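Local coordinates for protein sensory box/response regulator (Mycobacterium smegmatis, PDB 5YRP) that is a sensory-box/response-regulator protein whose EAL domain, a barrel-type fold, holds a magnesium ion and probably serves in bacterial signalling, at residues V60-C65 and A101-E106. Sequence-based numbering, arbitrary orientation.
Sequences VLRTAC and AGIMKE
R62 and I103 face each other across segments 60-65 and 101-106, which lie on helices 52-73 and 96-106, their CA atoms 6.4 Å apart, the nearest such pair between the two segments. The helical segments run nearly parallel, with an angle of 22° between their axes and a closest axis approach of 10.1 Å, a spacing that side chains largely bridge. I103 points into the interface and divides its two ends between different partners. Its CG2 branch, anti to the backbone N, rests on CB of C65 at 3.7 Å and lies about as near to SG; it also approaches the backbone carbonyl of L61. Its CD1 methyl instead sits at the edge of the R62 guanidinium, near the plane of that group and 3.3 Å from NH1. R62 reaches across the exposed margin: CG is anti to the backbone N (chi1 -167°) and the chain stays extended to NE. The guanidinium beyond meets the E106 carboxylate in a salt bridge, NH2 to OE1 at 2.6 Å; R62 NH1 also lies 2.9 Å from E106 OE2. The two side chains cross at about a right angle, the guanidinium and carboxylate planes 57° apart. Apolar contact between buried I103 and C65 and a salt bridge between exposed residues thus share one interface. Outside the segments, C65 and M104 both touch L109, while L61 packs on I84 of strand 81-86. Such nearly parallel packing of successive helices around strands is characteristic of the TIM-barrel-like fold of EAL domains.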
loop_
_atom_site.group_PDB
_atom_site.type_symbol
_atom_site.label_atom_id
_atom_site.label_comp_id
_atom_site.label_asym_id
_atom_site.label_seq_id
_atom_site.Cartn_x
_atom_site.Cartn_y
_atom_site.Cartn_z
ATOM N N VAL A 60 -8.805 1.876 27.782
ATOM C CA VAL A 60 -7.346 1.878 27.624
ATOM C C VAL A 60 -6.806 3.302 27.623
ATOM O O VAL A 60 -5.895 3.629 28.382
ATOM C CB VAL A 60 -6.918 1.170 26.320
ATOM C CG1 VAL A 60 -5.472 1.489 25.959
ATOM C CG2 VAL A 60 -7.112 -0.335 26.445
ATOM N N LEU A 61 -7.385 4.137 26.769
ATOM C CA LEU A 61 -6.975 5.534 26.643
ATOM C C LEU A 61 -6.915 6.226 28.001
ATOM O O LEU A 61 -5.931 6.886 28.330
ATOM C CB LEU A 61 -7.932 6.278 25.710
ATOM C CG LEU A 61 -7.713 7.777 25.484
ATOM C CD1 LEU A 61 -6.272 8.115 25.145
ATOM C CD2 LEU A 61 -8.628 8.265 24.373
ATOM N N ARG A 62 -7.973 6.053 28.786
ATOM C CA ARG A 62 -8.070 6.648 30.120
ATOM C C ARG A 62 -7.065 6.025 31.103
ATOM O O ARG A 62 -6.383 6.736 31.849
ATOM C CB ARG A 62 -9.500 6.498 30.656
ATOM C CG ARG A 62 -9.804 7.331 31.894
ATOM C CD ARG A 62 -11.232 7.121 32.375
ATOM N NE ARG A 62 -11.584 8.014 33.478
ATOM C CZ ARG A 62 -11.873 9.309 33.354
ATOM N NH1 ARG A 62 -11.847 9.908 32.163
ATOM N NH2 ARG A 62 -12.188 10.016 34.433
ATOM N N THR A 63 -6.976 4.699 31.092
ATOM C CA THR A 63 -6.086 3.975 31.998
ATOM C C THR A 63 -4.612 4.209 31.650
ATOM O O THR A 63 -3.769 4.353 32.539
ATOM C CB THR A 63 -6.384 2.463 31.977
ATOM O OG1 THR A 63 -7.795 2.253 32.098
ATOM C CG2 THR A 63 -5.676 1.749 33.119
ATOM N N ALA A 64 -4.310 4.241 30.356
ATOM C CA ALA A 64 -2.945 4.476 29.882
ATOM C C ALA A 64 -2.484 5.869 30.277
ATOM O O ALA A 64 -1.403 6.034 30.834
ATOM C CB ALA A 64 -2.866 4.305 28.373
ATOM N N CYS A 65 -3.320 6.861 29.984
ATOM C CA CYS A 65 -3.055 8.252 30.352
ATOM C C CYS A 65 -2.924 8.435 31.859
ATOM O O CYS A 65 -2.099 9.214 32.324
ATOM C CB CYS A 65 -4.165 9.156 29.822
ATOM S SG CYS A 65 -4.146 9.372 28.028
ATOM N N ALA A 101 -9.069 15.376 24.699
ATOM C CA ALA A 101 -8.639 16.599 25.379
ATOM C C ALA A 101 -9.053 16.566 26.843
ATOM O O ALA A 101 -8.280 16.929 27.727
ATOM C CB ALA A 101 -9.231 17.818 24.693
ATOM N N GLY A 102 -10.282 16.116 27.080
ATOM C CA GLY A 102 -10.816 15.952 28.434
ATOM C C GLY A 102 -10.058 14.956 29.292
ATOM O O GLY A 102 -9.971 15.125 30.508
ATOM N N ILE A 103 -9.524 13.912 28.663
ATOM C CA ILE A 103 -8.683 12.938 29.358
ATOM C C ILE A 103 -7.367 13.592 29.788
ATOM O O ILE A 103 -6.934 13.434 30.926
ATOM C CB ILE A 103 -8.374 11.695 28.484
ATOM C CG1 ILE A 103 -9.659 10.977 28.041
ATOM C CG2 ILE A 103 -7.465 10.720 29.222
ATOM C CD1 ILE A 103 -10.560 10.496 29.161
HETATM N N MSE A 104 -6.745 14.337 28.879
HETATM C CA MSE A 104 -5.419 14.911 29.125
HETATM C C MSE A 104 -5.454 16.091 30.052
HETATM O O MSE A 104 -4.501 16.328 30.801
HETATM C CB MSE A 104 -4.817 15.326 27.797
HETATM C CG MSE A 104 -4.523 14.087 26.964
HETATM SE SE MSE A 104 -3.553 14.617 25.339
HETATM C CE MSE A 104 -1.816 15.014 26.174
ATOM N N LYS A 105 -6.536 16.862 29.989
ATOM C CA LYS A 105 -6.809 17.900 30.981
ATOM C C LYS A 105 -6.851 17.272 32.374
ATOM O O LYS A 105 -6.261 17.792 33.321
ATOM C CB LYS A 105 -8.148 18.581 30.672
ATOM C CG LYS A 105 -8.563 19.672 31.654
ATOM C CD LYS A 105 -7.751 20.942 31.463
ATOM C CE LYS A 105 -7.794 21.826 32.699
ATOM N NZ LYS A 105 -6.786 22.920 32.617
ATOM N N GLU A 106 -7.547 16.143 32.470
ATOM C CA GLU A 106 -7.750 15.430 33.728
ATOM C C GLU A 106 -6.439 14.974 34.369
ATOM O O GLU A 106 -6.201 15.223 35.553
ATOM C CB GLU A 106 -8.666 14.223 33.495
ATOM C CG GLU A 106 -9.049 13.459 34.754
ATOM C CD GLU A 106 -10.009 12.317 34.482
ATOM O OE1 GLU A 106 -10.172 11.455 35.372
ATOM O OE2 GLU A 106 -10.604 12.277 33.383
#